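Local coordinates for protein pseudoalteromonas arctica PAMC 21717 (Pseudoalteromonas arctica, PDB 5YL7) that is a cold-active serine protease of the subtilase family that hydrolyses peptide bonds, has been studied as a laundry detergent enzyme and binds calcium ions, at residues T31-V36 with I294-P299; L50-L55 with A109-N114; R78-A83 with P129-G134; V219-V224 with V242-G247. All blocks are in the same frame, centred on the assembly; numbering follows the deposited sequence.

Interaction 1. Residues T31-V36 with I294-P299; sequences TGSGVV and IKQAKP
Gln296, on the last turn of its helix, shows how one side-chain carbonyl can gather several backbone N-H groups of a loop. Its OE1 accepts from Thr31 N at 2.8 Å, with an N-H...O angle of 159°, and more bent from Gly32 N, also at 2.8 Å; a weak third bond comes from Ser33 N. The chain reaches this far because CG stands anti to the backbone N (chi1 -180°) and the rest continues extended. The other end of the amide is engaged through a water, which accepts from Gln296 NE2 at 3.0 Å and hydrogen-bonds to Thr31 OG1; that hydroxyl is also bonded to Asn124. Bonds at both ends of the amide, OE1 to the backbone and NE2 through the water, limit its rotation.

Apolar contact is smaller. Val35 CG2 rests 3.7 Å from Gln296 N, and CG1 and CG2 of Val35 both touch Lys295 CB. The rest of Lys295 bends away, and its NZ bonds to Pro299 O and Ala301 O.

Gly32 to Val35 form a type II beta turn, closed by Val35 N to Gly32 O. This loop leads from helix 23-27 into strand 36-41, while Ile294 packs helix 280-297 against helices 303-312 and 331-338.

Interaction 2. Residues L50-L55 with A109-N114; sequences LNANIL and AAVTNN. With CA (calcium ion), chain C.
Beside a calcium site, the loop that carries two of the metal's ligands is packed against residues 50-55, and Asn53 provides the polar tie between them. Asn53 ND2 donates to Ala109 O at 2.8 Å and nearly straight, with an N-H...O angle of 167°. The acceptor lies in the plane of the Asn53 amide, whereas the donor is tilted 30° from the plane of the Ala109 carbonyl. With CG anti to its own carbonyl carbon (chi1 -74°), CG lies on the side of residues 109-111, 4.2 Å from Val111 CG2, and ND2 beyond it reaches Ala109 O.

The same Val111 methyl supplies much of the apolar contact. It touches Ala52 CB at 4.0 Å and lies beside the backbone of Leu50, while Leu50 CD1 reaches Ala109 O at 4.0 Å. An alanine in place of Asn53 would probably leave Ala109 O without this donor and open a gap beside Val111, giving the start of the calcium loop more freedom to move.

Further along the loop, the chain turns round the metal. Val111 O binds the calcium at 2.3 Å and Asn114 OD1 at 2.5 Å, while Asp5, Asp49, Glu116 and Val118 complete the site. Asp49 immediately precedes Leu50, so the chain is held to the ion just before residues 50-55 as well as within 109-114. A calcium held by a loop after the helix that bears the presumed catalytic histidine, together with a residue near the N terminus, is consistent with the high-affinity calcium site of subtilisins and their relatives.

Interaction 3. Residues R78-A83 with P129-G134; sequences RDPGDA and PVRVLG
This is a contact of a charged side chain with a loop, made at the C-terminal end of strand 126-131 in the parallel sheet of the subtilisin fold, where the strand meets the loop of residues 78-83. Pro80 and Arg131 reach toward each other tip to tip. Pro80 CD sits over the centre of the guanidinium, 3.2 Å above its plane and 3.3 Å from Arg131 CZ, while Pro80 CG adds contact with NH2. The arginine chain, extended from CG to NE, carries the guanidinium out to Pro80, and on the way Arg131 CD lies 3.4 Å from Arg78 O.

The guanidinium nitrogens have partners beyond the two segments. NH1 donates to Asp59, a ligand of a nearby calcium, NH2 to Ala67 O, and NE to Thr42 O. A leucine in place of Arg131 would probably cost Asp59, Ala67 O and Thr42 O these donors, and take the flat group from beneath Pro80.

Asp79 OD1 is 4.6 Å from Arg131 NE, and no N-H of the guanidinium points at it. It accepts from Gly81 N, an Asx turn, and lies 2.8 Å from a water that accepts from Arg131 NH2 in the guanidinium plane. Farther along, Asp82, whose OD2 is also bonded to Ser98, is joined to Gly134 by a second water, which donates to Asp82 OD2 and Gly134 O at 2.8 Å each.

Interaction 4. Residues V219-V224 with V242-G247; sequences VNVASV and VAAPGG
Val224 and Ala243 meet on one face of two parallel strands, and Val224 can be followed outward from its CB. From there the side chain forks: CG1, anti to the carbonyl carbon (chi1 -62°), ends 4.0 Å from Ala243 CB, while CG2 lies over the backbone, 3.7 Å from both Ala244 C and Pro245 N. Ala222 CB is on this face too. On the other, Val221 CG2 touches Val242 CG2 at 4.2 Å and Val221 CG1 meets Ala244 CB, under the cover of Val287 from helix 280-297.

The backbone bonds alternate between the strands, as in parallel pairing. Ala222 N donates to Val242 O, Ala244 N to Ala222 O, and Val224 N to Ala244 O at 2.9 Å. At the end Val224 O receives two donors, Gly246 N at 3.0 Å and Gly247 N at 3.2 Å, as the partner chain leaves the sheet. Ser223 OG, bonded to Tyr233, presses to 3.1 Å from Gly246 CA, where a CB on that residue would clash.

Strand 242-245 is the outermost strand on this side of the sheet. Mostly small apolar side chains on both faces, all buried, and regular backbone bonds imply a closely fitted seam, with a carbonyl gripped twice where it ends.

In the fold
From the N terminus, the chain first enters interaction 1, whose loop closes only when helix 280-297 nears its end; the other three contacts all fall within that span. Interaction 2 joins the loop after strand 36-41 to the loop after helix 100-109, and touches interaction 1 where Leu55 packs on Val36. Before it closes, interaction 3 has opened, and it ends past strand 126-131, so these two cross along the chain; they touch where Leu55 O meets Pro129 CD at 3.1 Å. Interaction 4 follows in series as a short loop between neighbouring strands. Interactions 3 and 4 reach the same parallel sheet on opposite sides of the chain's centre, while interaction 1 joins the entry to strand 36-41 to a late helix.

Interaction 1. Residues T31-V36 with I294-P299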
loop_
_atom_site.group_PDB
_atom_site.type_symbol
_atom_site.label_atom_id
_atom_site.label_comp_id
_atom_site.label_asym_id
_atom_site.label_seq_id
_atom_site.Cartn_x
_atom_site.Cartn_y
_atom_site.Cartn_z
ATOM N N THR A 31 -12.986 -11.303 3.662
ATOM C CA THR A 31 -11.842 -10.882 4.515
ATOM C C THR A 31 -10.475 -11.045 3.811
ATOM O O THR A 31 -9.435 -10.760 4.432
ATOM C CB THR A 31 -11.833 -11.650 5.825
ATOM O OG1 THR A 31 -11.764 -13.064 5.513
ATOM C CG2 THR A 31 -13.089 -11.322 6.629
ATOM N N GLY A 32 -10.476 -11.509 2.599
ATOM C CA GLY A 32 -9.232 -11.789 1.876
ATOM C C GLY A 32 -8.694 -13.131 1.946
ATOM O O GLY A 32 -7.612 -13.409 1.452
ATOM N N SER A 33 -9.469 -14.078 2.537
ATOM C CA SER A 33 -8.952 -15.498 2.642
ATOM C C SER A 33 -8.551 -16.050 1.295
ATOM O O SER A 33 -9.284 -15.938 0.328
ATOM C CB SER A 33 -10.082 -16.385 3.101
ATOM O OG SER A 33 -10.554 -16.007 4.342
ATOM N N GLY A 34 -7.316 -16.602 1.220
ATOM C CA GLY A 34 -6.831 -17.216 0.028
ATOM C C GLY A 34 -6.155 -16.254 -0.964
ATOM O O GLY A 34 -5.692 -16.719 -2.013
ATOM N N VAL A 35 -6.132 -14.991 -0.656
ATOM C CA VAL A 35 -5.588 -13.976 -1.577
ATOM C C VAL A 35 -4.233 -13.517 -1.083
ATOM O O VAL A 35 -3.950 -13.488 0.107
ATOM C CB VAL A 35 -6.609 -12.795 -1.639
ATOM C CG1 VAL A 35 -6.116 -11.764 -2.598
ATOM C CG2 VAL A 35 -7.973 -13.296 -2.036
ATOM N N VAL A 36 -3.368 -13.191 -2.069
ATOM C CA VAL A 36 -2.010 -12.742 -1.813
ATOM C C VAL A 36 -1.834 -11.312 -2.331
ATOM O O VAL A 36 -2.154 -11.031 -3.498
ATOM C CB VAL A 36 -0.982 -13.688 -2.454
ATOM C CG1 VAL A 36 0.434 -13.171 -2.296
ATOM C CG2 VAL A 36 -1.095 -15.068 -1.840
ATOM N N ILE A 294 -12.414 -8.278 -2.947
ATOM C CA ILE A 294 -13.023 -8.570 -4.231
ATOM C C ILE A 294 -12.534 -9.843 -4.748
ATOM O O ILE A 294 -13.370 -10.684 -5.274
ATOM C CB ILE A 294 -12.758 -7.397 -5.254
ATOM C CG1 ILE A 294 -13.511 -6.172 -4.860
ATOM C CG2 ILE A 294 -13.065 -7.845 -6.651
ATOM C CD1 ILE A 294 -12.961 -4.888 -5.526
ATOM N N LYS A 295 -11.252 -10.150 -4.747
ATOM C CA LYS A 295 -10.693 -11.389 -5.305
ATOM C C LYS A 295 -11.150 -12.590 -4.490
ATOM O O LYS A 295 -11.317 -13.651 -5.127
ATOM C CB LYS A 295 -9.162 -11.261 -5.370
ATOM C CG LYS A 295 -8.489 -12.361 -6.128
ATOM C CD LYS A 295 -8.808 -12.305 -7.602
ATOM C CE LYS A 295 -7.930 -13.254 -8.394
ATOM N NZ LYS A 295 -8.172 -13.292 -9.782
ATOM N N GLN A 296 -11.345 -12.505 -3.217
ATOM C CA GLN A 296 -11.937 -13.640 -2.470
ATOM C C GLN A 296 -13.341 -13.906 -2.988
ATOM O O GLN A 296 -13.716 -15.052 -3.250
ATOM C CB GLN A 296 -11.979 -13.384 -1.016
ATOM C CG GLN A 296 -12.599 -14.576 -0.211
ATOM C CD GLN A 296 -12.916 -14.234 1.178
ATOM O OE1 GLN A 296 -12.475 -13.271 1.791
ATOM N NE2 GLN A 296 -13.616 -15.123 1.856
ATOM N N ALA A 297 -14.141 -12.883 -3.157
ATOM C CA ALA A 297 -15.553 -13.034 -3.584
ATOM C C ALA A 297 -15.623 -13.465 -5.007
ATOM O O ALA A 297 -16.584 -14.192 -5.381
ATOM C CB ALA A 297 -16.283 -11.746 -3.365
ATOM N N LYS A 298 -14.737 -13.088 -5.896
ATOM C CA LYS A 298 -14.721 -13.355 -7.334
ATOM C C LYS A 298 -13.319 -13.855 -7.693
ATOM O O LYS A 298 -12.489 -13.117 -8.236
ATOM C CB LYS A 298 -15.100 -12.063 -8.050
ATOM C CG LYS A 298 -15.348 -12.304 -9.552
ATOM C CD LYS A 298 -15.784 -10.997 -10.194
ATOM C CE LYS A 298 -15.831 -10.969 -11.714
ATOM N NZ LYS A 298 -16.705 -12.086 -12.212
ATOM N N PRO A 299 -12.994 -15.154 -7.480
ATOM C CA PRO A 299 -11.649 -15.628 -7.653
ATOM C C PRO A 299 -11.130 -15.605 -9.047
ATOM O O PRO A 299 -9.915 -15.708 -9.250
ATOM C CB PRO A 299 -11.685 -17.049 -7.033
ATOM C CG PRO A 299 -12.884 -17.149 -6.294
ATOM C CD PRO A 299 -13.863 -16.102 -6.747
HETATM O O HOH W 1 -14.174 -14.286 4.712
#

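Interaction 2. Residues L50-L55 with A109-N114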
loop_
_atom_site.group_PDB
_atom_site.type_symbol
_atom_site.label_atom_id
_atom_site.label_comp_id
_atom_site.label_asym_id
_atom_site.label_seq_id
_atom_site.Cartn_x
_atom_site.Cartn_y
_atom_site.Cartn_z
ATOM N N LEU A 50 1.562 -8.505 12.917
ATOM C CA LEU A 50 1.647 -8.609 11.426
ATOM C C LEU A 50 2.206 -9.953 10.980
ATOM O O LEU A 50 1.797 -10.472 9.935
ATOM C CB LEU A 50 2.568 -7.452 10.935
ATOM C CG LEU A 50 2.752 -7.365 9.423
ATOM C CD1 LEU A 50 1.403 -7.183 8.707
ATOM C CD2 LEU A 50 3.741 -6.277 9.121
ATOM N N ASN A 51 3.253 -10.455 11.659
ATOM C CA ASN A 51 4.091 -11.503 11.059
ATOM C C ASN A 51 3.347 -12.761 10.695
ATOM O O ASN A 51 3.743 -13.393 9.723
ATOM C CB ASN A 51 5.290 -11.807 11.978
ATOM C CG ASN A 51 6.334 -12.469 11.274
ATOM O OD1 ASN A 51 6.686 -13.677 11.654
ATOM N ND2 ASN A 51 6.881 -11.894 10.298
ATOM N N ALA A 52 2.321 -13.131 11.390
ATOM C CA ALA A 52 1.609 -14.333 10.981
ATOM C C ALA A 52 1.024 -14.292 9.588
ATOM O O ALA A 52 0.679 -15.285 8.975
ATOM C CB ALA A 52 0.509 -14.699 11.930
ATOM N N ASN A 53 0.787 -13.013 9.072
ATOM C CA ASN A 53 0.258 -12.825 7.740
ATOM C C ASN A 53 1.306 -12.510 6.741
ATOM O O ASN A 53 0.958 -12.150 5.568
ATOM C CB ASN A 53 -0.835 -11.743 7.754
ATOM C CG ASN A 53 -2.117 -12.197 8.358
ATOM O OD1 ASN A 53 -2.271 -13.421 8.615
ATOM N ND2 ASN A 53 -3.032 -11.278 8.633
ATOM N N ILE A 54 2.578 -12.639 7.024
ATOM C CA ILE A 54 3.700 -12.405 6.092
ATOM C C ILE A 54 4.154 -13.724 5.474
ATOM O O ILE A 54 4.360 -14.703 6.248
ATOM C CB ILE A 54 4.829 -11.691 6.821
ATOM C CG1 ILE A 54 4.451 -10.314 7.264
ATOM C CG2 ILE A 54 6.141 -11.704 6.020
ATOM C CD1 ILE A 54 4.317 -9.307 6.181
ATOM N N LEU A 55 4.316 -13.770 4.202
ATOM C CA LEU A 55 4.902 -14.860 3.436
ATOM C C LEU A 55 6.324 -14.514 3.084
ATOM O O LEU A 55 6.761 -13.370 3.140
ATOM C CB LEU A 55 4.112 -15.097 2.163
ATOM C CG LEU A 55 2.748 -15.704 2.359
ATOM C CD1 LEU A 55 1.969 -15.586 1.053
ATOM C CD2 LEU A 55 2.946 -17.184 2.750
ATOM N N ALA A 109 -3.023 -6.081 5.867
ATOM C CA ALA A 109 -3.262 -7.396 6.475
ATOM C C ALA A 109 -2.659 -7.531 7.893
ATOM O O ALA A 109 -2.262 -8.637 8.266
ATOM C CB ALA A 109 -2.807 -8.485 5.544
ATOM N N ALA A 110 -2.761 -6.536 8.764
ATOM C CA ALA A 110 -2.477 -6.756 10.175
ATOM C C ALA A 110 -3.376 -7.894 10.655
ATOM O O ALA A 110 -4.515 -8.072 10.273
ATOM C CB ALA A 110 -2.717 -5.547 11.024
ATOM N N VAL A 111 -2.786 -8.633 11.621
ATOM C CA VAL A 111 -3.498 -9.749 12.253
ATOM C C VAL A 111 -4.650 -9.215 13.065
ATOM O O VAL A 111 -4.450 -8.316 13.879
ATOM C CB VAL A 111 -2.541 -10.564 13.082
ATOM C CG1 VAL A 111 -3.372 -11.711 13.778
ATOM C CG2 VAL A 111 -1.367 -11.163 12.317
ATOM N N THR A 112 -5.837 -9.683 12.802
ATOM C CA THR A 112 -7.069 -9.123 13.289
ATOM C C THR A 112 -7.800 -10.192 14.170
ATOM O O THR A 112 -7.679 -11.373 13.953
ATOM C CB THR A 112 -7.882 -8.645 12.100
ATOM O OG1 THR A 112 -7.081 -7.622 11.444
ATOM C CG2 THR A 112 -9.185 -8.022 12.436
ATOM N N ASN A 113 -8.577 -9.628 15.103
ATOM C CA ASN A 113 -9.340 -10.495 16.069
ATOM C C ASN A 113 -8.439 -11.238 16.907
ATOM O O ASN A 113 -8.842 -12.315 17.429
ATOM C CB ASN A 113 -10.311 -11.408 15.349
ATOM C CG ASN A 113 -11.529 -10.719 15.094
ATOM O OD1 ASN A 113 -12.060 -10.040 16.003
ATOM N ND2 ASN A 113 -12.076 -10.969 13.908
ATOM N N ASN A 114 -7.236 -10.756 17.192
ATOM C CA ASN A 114 -6.277 -11.370 18.106
ATOM C C ASN A 114 -6.163 -10.631 19.435
ATOM O O ASN A 114 -5.227 -10.831 20.181
ATOM C CB ASN A 114 -4.900 -11.608 17.456
ATOM C CG ASN A 114 -4.190 -10.289 17.102
ATOM O OD1 ASN A 114 -4.837 -9.232 16.975
ATOM N ND2 ASN A 114 -2.885 -10.331 17.001
HETATM CA CA CA C . -4.407 -7.096 15.834
#

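Interaction 3. Residues R78-A83 with P129-G134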
loop_
_atom_site.group_PDB
_atom_site.type_symbol
_atom_site.label_atom_id
_atom_site.label_comp_id
_atom_site.label_asym_id
_atom_site.label_seq_id
_atom_site.Cartn_x
_atom_site.Cartn_y
_atom_site.Cartn_z
ATOM N N ARG A 78 13.198 -8.117 4.925
ATOM C CA ARG A 78 13.097 -7.268 6.080
ATOM C C ARG A 78 13.725 -5.924 5.881
ATOM O O ARG A 78 14.672 -5.754 5.110
ATOM C CB ARG A 78 13.652 -7.970 7.327
ATOM C CG ARG A 78 12.754 -9.049 7.810
ATOM C CD ARG A 78 13.289 -9.822 8.994
ATOM N NE ARG A 78 12.407 -10.898 9.375
ATOM C CZ ARG A 78 12.409 -11.530 10.580
ATOM N NH1 ARG A 78 13.197 -11.139 11.524
ATOM N NH2 ARG A 78 11.552 -12.503 10.766
ATOM N N ASP A 79 13.181 -4.909 6.571
ATOM C CA ASP A 79 13.646 -3.553 6.473
ATOM C C ASP A 79 14.744 -3.331 7.489
ATOM O O ASP A 79 14.455 -3.366 8.702
ATOM C CB ASP A 79 12.480 -2.609 6.746
ATOM C CG ASP A 79 12.730 -1.179 6.495
ATOM O OD1 ASP A 79 13.907 -0.773 6.280
ATOM O OD2 ASP A 79 11.748 -0.380 6.570
ATOM N N PRO A 80 15.983 -3.044 7.073
ATOM C CA PRO A 80 17.065 -2.737 8.050
ATOM C C PRO A 80 16.968 -1.382 8.610
ATOM O O PRO A 80 17.760 -1.049 9.526
ATOM C CB PRO A 80 18.297 -2.929 7.216
ATOM C CG PRO A 80 17.903 -2.453 5.802
ATOM C CD PRO A 80 16.456 -2.938 5.704
ATOM N N GLY A 81 16.126 -0.531 8.083
ATOM C CA GLY A 81 15.998 0.850 8.367
ATOM C C GLY A 81 16.560 1.750 7.286
ATOM O O GLY A 81 17.681 1.534 6.859
ATOM N N ASP A 82 15.789 2.719 6.898
ATOM C CA ASP A 82 16.153 3.658 5.786
ATOM C C ASP A 82 16.555 5.020 6.259
ATOM O O ASP A 82 16.641 5.973 5.459
ATOM C CB ASP A 82 15.061 3.669 4.696
ATOM C CG ASP A 82 13.815 4.264 5.163
ATOM O OD1 ASP A 82 13.744 4.787 6.297
ATOM O OD2 ASP A 82 12.777 4.251 4.479
ATOM N N ALA A 83 16.874 5.162 7.534
ATOM C CA ALA A 83 17.396 6.407 8.061
ATOM C C ALA A 83 18.600 6.852 7.273
ATOM O O ALA A 83 19.436 6.074 6.878
ATOM C CB ALA A 83 17.826 6.287 9.544
ATOM N N PRO A 129 6.183 -9.465 1.047
ATOM C CA PRO A 129 6.961 -8.271 1.085
ATOM C C PRO A 129 8.009 -8.250 0.012
ATOM O O PRO A 129 8.785 -9.189 -0.099
ATOM C CB PRO A 129 7.610 -8.295 2.472
ATOM C CG PRO A 129 7.772 -9.771 2.750
ATOM C CD PRO A 129 6.607 -10.447 2.083
ATOM N N VAL A 130 7.991 -7.248 -0.853
ATOM C CA VAL A 130 8.971 -7.083 -1.925
ATOM C C VAL A 130 9.690 -5.830 -1.650
ATOM O O VAL A 130 9.147 -4.718 -1.780
ATOM C CB VAL A 130 8.298 -7.136 -3.307
ATOM C CG1 VAL A 130 9.362 -7.102 -4.399
ATOM C CG2 VAL A 130 7.447 -8.359 -3.447
ATOM N N ARG A 131 10.933 -5.942 -1.182
ATOM C CA ARG A 131 11.698 -4.818 -0.750
ATOM C C ARG A 131 12.352 -4.152 -1.953
ATOM O O ARG A 131 13.220 -4.754 -2.586
ATOM C CB ARG A 131 12.709 -5.149 0.368
ATOM C CG ARG A 131 13.551 -4.000 0.763
ATOM C CD ARG A 131 14.268 -4.274 2.079
ATOM N NE ARG A 131 14.981 -3.077 2.457
ATOM C CZ ARG A 131 16.295 -2.824 2.416
ATOM N NH1 ARG A 131 17.133 -3.762 2.048
ATOM N NH2 ARG A 131 16.746 -1.637 2.709
ATOM N N VAL A 132 11.958 -2.928 -2.241
ATOM C CA VAL A 132 12.470 -2.172 -3.376
ATOM C C VAL A 132 12.959 -0.822 -3.010
ATOM O O VAL A 132 13.611 -0.169 -3.873
ATOM C CB VAL A 132 11.413 -2.090 -4.496
ATOM C CG1 VAL A 132 10.956 -3.474 -5.001
ATOM C CG2 VAL A 132 10.227 -1.243 -4.093
ATOM N N LEU A 133 12.753 -0.364 -1.800
ATOM C CA LEU A 133 13.150 0.980 -1.308
ATOM C C LEU A 133 14.058 0.841 -0.100
ATOM O O LEU A 133 13.771 0.061 0.821
ATOM C CB LEU A 133 11.963 1.806 -0.885
ATOM C CG LEU A 133 10.792 1.942 -1.873
ATOM C CD1 LEU A 133 9.674 2.753 -1.244
ATOM C CD2 LEU A 133 11.249 2.617 -3.153
ATOM N N GLY A 134 15.159 1.574 -0.116
ATOM C CA GLY A 134 16.089 1.673 0.997
ATOM C C GLY A 134 16.508 3.055 1.273
ATOM O O GLY A 134 15.739 4.024 1.163
HETATM O O HOH W 2 14.693 0.121 3.750
HETATM O O HOH W 3 13.033 4.252 1.696
#

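Interaction 4. Residues V219-V224 with V242-G247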
loop_
_atom_site.group_PDB
_atom_site.type_symbol
_atom_site.label_atom_id
_atom_site.label_comp_id
_atom_site.label_asym_id
_atom_site.label_seq_id
_atom_site.Cartn_x
_atom_site.Cartn_y
_atom_site.Cartn_z
ATOM N N VAL A 219 -4.556 1.126 -10.859
ATOM C CA VAL A 219 -5.578 1.801 -10.024
ATOM C C VAL A 219 -4.826 2.878 -9.230
ATOM O O VAL A 219 -4.099 2.563 -8.275
ATOM C CB VAL A 219 -6.279 0.837 -9.078
ATOM C CG1 VAL A 219 -7.348 1.517 -8.302
ATOM C CG2 VAL A 219 -6.823 -0.391 -9.838
ATOM N N ASN A 220 -4.984 4.135 -9.635
ATOM C CA ASN A 220 -4.267 5.258 -9.033
ATOM C C ASN A 220 -5.161 5.917 -8.020
ATOM O O ASN A 220 -6.353 6.217 -8.291
ATOM C CB ASN A 220 -3.834 6.271 -10.106
ATOM C CG ASN A 220 -2.781 7.205 -9.591
ATOM O OD1 ASN A 220 -2.028 6.909 -8.707
ATOM N ND2 ASN A 220 -2.700 8.406 -10.240
ATOM N N VAL A 221 -4.622 6.090 -6.814
ATOM C CA VAL A 221 -5.444 6.380 -5.612
ATOM C C VAL A 221 -5.050 7.727 -5.014
ATOM O O VAL A 221 -3.900 7.955 -4.624
ATOM C CB VAL A 221 -5.218 5.281 -4.580
ATOM C CG1 VAL A 221 -6.071 5.535 -3.330
ATOM C CG2 VAL A 221 -5.554 3.917 -5.163
ATOM N N ALA A 222 -6.086 8.588 -4.914
ATOM C CA ALA A 222 -5.984 9.881 -4.170
ATOM C C ALA A 222 -6.351 9.624 -2.721
ATOM O O ALA A 222 -7.000 8.659 -2.338
ATOM C CB ALA A 222 -6.891 10.916 -4.795
ATOM N N SER A 223 -5.952 10.565 -1.845
ATOM C CA SER A 223 -6.171 10.467 -0.432
ATOM C C SER A 223 -7.223 11.419 0.098
ATOM O O SER A 223 -7.138 12.640 -0.269
ATOM C CB SER A 223 -4.897 10.762 0.308
ATOM O OG SER A 223 -5.132 10.804 1.718
ATOM N N VAL A 224 -8.161 10.969 0.890
ATOM C CA VAL A 224 -9.040 11.798 1.704
ATOM C C VAL A 224 -8.589 11.789 3.117
ATOM O O VAL A 224 -8.000 10.845 3.663
ATOM C CB VAL A 224 -10.517 11.470 1.588
ATOM C CG1 VAL A 224 -11.017 11.678 0.157
ATOM C CG2 VAL A 224 -10.829 10.072 2.069
ATOM N N VAL A 242 -9.865 6.357 -7.997
ATOM C CA VAL A 242 -10.654 6.358 -6.747
ATOM C C VAL A 242 -9.881 7.086 -5.670
ATOM O O VAL A 242 -8.681 7.327 -5.818
ATOM C CB VAL A 242 -10.966 4.922 -6.257
ATOM C CG1 VAL A 242 -11.756 4.118 -7.298
ATOM C CG2 VAL A 242 -9.686 4.185 -5.888
ATOM N N ALA A 243 -10.579 7.406 -4.580
ATOM C CA ALA A 243 -9.955 7.893 -3.394
ATOM C C ALA A 243 -10.145 6.957 -2.240
ATOM O O ALA A 243 -11.110 6.197 -2.200
ATOM C CB ALA A 243 -10.500 9.261 -3.039
ATOM N N ALA A 244 -9.292 7.103 -1.232
ATOM C CA ALA A 244 -9.424 6.321 0.018
ATOM C C ALA A 244 -8.803 7.143 1.133
ATOM O O ALA A 244 -7.977 8.029 0.842
ATOM C CB ALA A 244 -8.800 4.939 -0.134
ATOM N N PRO A 245 -9.080 6.822 2.396
ATOM C CA PRO A 245 -8.450 7.564 3.471
ATOM C C PRO A 245 -6.981 7.366 3.538
ATOM O O PRO A 245 -6.477 6.255 3.733
ATOM C CB PRO A 245 -9.191 7.003 4.724
ATOM C CG PRO A 245 -9.672 5.714 4.310
ATOM C CD PRO A 245 -10.067 5.850 2.896
ATOM N N GLY A 246 -6.213 8.469 3.473
ATOM C CA GLY A 246 -4.824 8.529 3.784
ATOM C C GLY A 246 -4.405 9.421 4.917
ATOM O O GLY A 246 -3.256 9.492 5.269
ATOM N N GLY A 247 -5.419 10.152 5.436
ATOM C CA GLY A 247 -5.206 10.997 6.622
ATOM C C GLY A 247 -4.712 12.376 6.309
ATOM O O GLY A 247 -4.141 12.647 5.260
#